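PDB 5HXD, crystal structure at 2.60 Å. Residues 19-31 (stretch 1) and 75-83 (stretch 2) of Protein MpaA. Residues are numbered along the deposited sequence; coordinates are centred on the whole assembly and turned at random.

Stretch 1 (19-31) HYGRSLLGAPLIW
Stretch 2, residues 75-83: VVLCVNPDG

What shape does stretch 1 offer to its partner? It is a hairpin: strand 19-22 runs out, a type I turn from Ser23 to Gly26 reverses it, and strand 28-31 returns. Tyr20 N to Leu29 O, Leu29 N to Gly21 O and Ser23 N to Ala27 O are backbone hydrogen bonds of 2.9 Å each. Gly26, at phi/psi 109/4, takes a conformation that by itself calls for glycine.

What fills the hollow at the turn? Asp82 does, in the first turn of a helix capped by Asn80, whose OD1 accepts a weak bond from Gly83 N at 2.9 Å. Asp82 CA lies 6.7 Å from Ser23 CA, and its CA-to-CB bond points toward the hairpin (chi1 m, chi2 -15°). Asp82 OD1 accepts from Ser23 OG at 2.9 Å and Asp82 OD2 from Leu25 N at 2.8 Å, so one carboxylate grips both a side chain and the turn backbone. Ser23 (p) also accepts at OG from Ala27 N, 2.8 Å away.

How does Pro81 fit beside it? Its ring, C-gamma endo, is an apolar bump in a shallow hollow lined by Leu29, Ala27 and Ser23. Leu29 (m, t), its CA 7.1 Å from Val79 CA, begins sideways, but its end comes nearer, bringing CD2 to 3.6 Å from Pro81 CD and 3.5 Å from Val79 O. Ala27 CB lies 4.4 Å from Pro81 CB, while Ser23 CB is 4.1 Å from Pro81 CG.

What closes the other end? Val76 (t) packs against both Tyr20 and Trp31, each p at chi1: its CG2 lies 4.1 Å from Tyr20 CE2, oblique to the ring, and 3.7 Å from Trp31 CB, at the groove where those side chains meet. The backbones approach closely here, with Trp31 CA 4.7 Å from Val76 CA and 3.4 Å from Val75 O. A water bridges the wider gap nearby, accepting from Ile30 N at 3.0 Å and donating to Cys78 O at 2.5 Å.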

# COMPACT_ATOMS: atom_id res chain seq x y z
N HIS A 19 -8.90 8.47 15.31
CA HIS A 19 -7.46 8.25 15.36
C HIS A 19 -7.01 7.65 16.71
O HIS A 19 -7.37 8.18 17.75
CB HIS A 19 -6.69 9.56 15.15
CG HIS A 19 -6.92 10.21 13.81
ND1 HIS A 19 -6.81 9.52 12.62
CD2 HIS A 19 -7.19 11.50 13.49
CE1 HIS A 19 -7.04 10.35 11.62
NE2 HIS A 19 -7.26 11.55 12.11
N TYR A 20 -6.22 6.57 16.69
CA TYR A 20 -5.59 6.08 17.93
C TYR A 20 -4.08 6.38 18.02
O TYR A 20 -3.37 5.74 18.80
CB TYR A 20 -5.80 4.58 18.11
CG TYR A 20 -5.09 3.72 17.08
CD1 TYR A 20 -3.84 3.16 17.35
CD2 TYR A 20 -5.67 3.45 15.84
CE1 TYR A 20 -3.21 2.37 16.42
CE2 TYR A 20 -5.04 2.67 14.91
CZ TYR A 20 -3.81 2.13 15.20
OH TYR A 20 -3.19 1.34 14.26
N GLY A 21 -3.59 7.32 17.21
CA GLY A 21 -2.23 7.80 17.41
C GLY A 21 -1.55 8.43 16.22
O GLY A 21 -2.20 8.94 15.31
N ARG A 22 -0.21 8.40 16.25
CA ARG A 22 0.64 8.86 15.16
C ARG A 22 1.79 7.88 14.85
O ARG A 22 2.49 7.40 15.76
CB ARG A 22 1.21 10.25 15.47
CG ARG A 22 0.20 11.38 15.46
CD ARG A 22 -0.34 11.61 14.07
NE ARG A 22 -1.50 12.50 14.02
CZ ARG A 22 -1.81 13.23 12.94
NH1 ARG A 22 -1.05 13.15 11.87
NH2 ARG A 22 -2.88 14.02 12.93
N SER A 23 1.99 7.61 13.56
CA SER A 23 3.18 6.92 13.07
C SER A 23 4.42 7.73 13.36
O SER A 23 4.35 8.93 13.60
CB SER A 23 3.08 6.66 11.55
OG SER A 23 3.05 7.86 10.79
N LEU A 24 5.56 7.06 13.34
CA LEU A 24 6.86 7.70 13.46
C LEU A 24 7.09 8.93 12.57
O LEU A 24 7.69 9.92 13.00
CB LEU A 24 7.94 6.67 13.15
CG LEU A 24 9.32 7.18 13.51
CD1 LEU A 24 9.40 7.52 15.01
CD2 LEU A 24 10.34 6.15 13.13
N LEU A 25 6.62 8.89 11.33
CA LEU A 25 6.83 10.01 10.41
C LEU A 25 5.70 11.04 10.48
O LEU A 25 5.73 12.07 9.80
CB LEU A 25 7.00 9.49 8.96
CG LEU A 25 8.29 8.74 8.58
CD1 LEU A 25 8.44 8.56 7.07
CD2 LEU A 25 9.53 9.44 9.16
N GLY A 26 4.69 10.79 11.30
CA GLY A 26 3.68 11.80 11.56
C GLY A 26 2.30 11.55 10.97
O GLY A 26 1.43 12.40 11.08
N ALA A 27 2.09 10.41 10.33
CA ALA A 27 0.78 10.11 9.77
C ALA A 27 -0.19 9.73 10.89
O ALA A 27 0.24 9.34 11.98
CB ALA A 27 0.88 8.99 8.75
N PRO A 28 -1.50 9.86 10.65
CA PRO A 28 -2.35 9.41 11.76
C PRO A 28 -2.51 7.90 11.77
O PRO A 28 -2.46 7.25 10.72
CB PRO A 28 -3.70 10.10 11.50
CG PRO A 28 -3.69 10.45 10.06
CD PRO A 28 -2.25 10.58 9.61
N LEU A 29 -2.65 7.34 12.96
CA LEU A 29 -3.10 5.97 13.08
C LEU A 29 -4.63 6.00 13.15
O LEU A 29 -5.21 6.63 14.02
CB LEU A 29 -2.45 5.30 14.29
CG LEU A 29 -0.91 5.23 14.13
CD1 LEU A 29 -0.22 4.91 15.43
CD2 LEU A 29 -0.51 4.21 13.06
N ILE A 30 -5.27 5.35 12.18
CA ILE A 30 -6.70 5.49 11.94
C ILE A 30 -7.42 4.19 12.29
O ILE A 30 -6.94 3.11 11.96
CB ILE A 30 -6.98 5.87 10.45
CG1 ILE A 30 -6.23 7.15 10.09
CG2 ILE A 30 -8.45 6.02 10.18
CD1 ILE A 30 -6.08 7.40 8.57
N TRP A 31 -8.57 4.29 12.95
CA TRP A 31 -9.40 3.11 13.15
C TRP A 31 -10.88 3.42 13.05
O TRP A 31 -11.31 4.57 13.12
CB TRP A 31 -9.13 2.44 14.51
CG TRP A 31 -9.58 3.22 15.69
CD1 TRP A 31 -9.16 4.46 16.07
CD2 TRP A 31 -10.52 2.79 16.70
NE1 TRP A 31 -9.78 4.84 17.24
CE2 TRP A 31 -10.62 3.84 17.64
CE3 TRP A 31 -11.28 1.64 16.88
CZ2 TRP A 31 -11.46 3.76 18.76
CZ3 TRP A 31 -12.11 1.55 17.99
CH2 TRP A 31 -12.19 2.61 18.91
N VAL A 75 -12.26 -2.02 13.20
CA VAL A 75 -11.38 -2.15 12.04
C VAL A 75 -10.21 -1.17 12.05
O VAL A 75 -10.40 0.04 12.24
CB VAL A 75 -12.17 -1.95 10.72
CG1 VAL A 75 -11.22 -1.91 9.51
CG2 VAL A 75 -13.22 -3.06 10.55
N VAL A 76 -9.01 -1.72 11.86
CA VAL A 76 -7.80 -0.95 11.54
C VAL A 76 -7.26 -1.36 10.16
O VAL A 76 -6.74 -2.47 9.99
CB VAL A 76 -6.70 -1.18 12.61
CG1 VAL A 76 -5.36 -0.58 12.16
CG2 VAL A 76 -7.15 -0.66 13.96
N LEU A 77 -7.37 -0.48 9.18
CA LEU A 77 -6.91 -0.80 7.82
C LEU A 77 -5.39 -0.89 7.72
O LEU A 77 -4.87 -1.75 7.01
CB LEU A 77 -7.42 0.23 6.82
CG LEU A 77 -8.93 0.21 6.58
CD1 LEU A 77 -9.34 1.35 5.70
CD2 LEU A 77 -9.27 -1.10 5.94
N CYS A 78 -4.68 -0.00 8.41
CA CYS A 78 -3.24 0.03 8.25
C CYS A 78 -2.50 0.31 9.57
O CYS A 78 -2.46 1.44 10.07
CB CYS A 78 -2.87 1.08 7.19
SG CYS A 78 -1.22 0.93 6.53
N VAL A 79 -1.92 -0.75 10.13
CA VAL A 79 -1.17 -0.64 11.38
C VAL A 79 0.08 0.23 11.16
O VAL A 79 0.47 1.01 12.02
CB VAL A 79 -0.79 -2.05 11.92
CG1 VAL A 79 0.25 -1.95 13.01
CG2 VAL A 79 -2.02 -2.79 12.44
N ASN A 80 0.66 0.12 9.96
CA ASN A 80 1.96 0.70 9.63
C ASN A 80 1.90 1.65 8.44
O ASN A 80 2.45 1.36 7.40
CB ASN A 80 2.93 -0.44 9.34
CG ASN A 80 4.34 0.01 9.02
OD1 ASN A 80 4.71 1.16 9.23
ND2 ASN A 80 5.15 -0.92 8.52
N PRO A 81 1.23 2.81 8.58
CA PRO A 81 1.00 3.68 7.42
C PRO A 81 2.26 4.30 6.80
O PRO A 81 2.18 4.78 5.65
CB PRO A 81 0.09 4.78 7.99
CG PRO A 81 0.21 4.71 9.45
CD PRO A 81 0.57 3.31 9.80
N ASP A 82 3.38 4.30 7.53
CA ASP A 82 4.67 4.72 6.96
C ASP A 82 5.26 3.58 6.12
O ASP A 82 5.93 3.81 5.12
CB ASP A 82 5.69 5.12 8.04
CG ASP A 82 5.30 6.38 8.79
OD1 ASP A 82 4.42 7.13 8.33
OD2 ASP A 82 5.91 6.61 9.85
N GLY A 83 5.03 2.34 6.57
CA GLY A 83 5.37 1.15 5.81
C GLY A 83 4.68 1.14 4.45
O GLY A 83 5.38 1.13 3.43
O HOH W 1 -3.30 3.78 10.56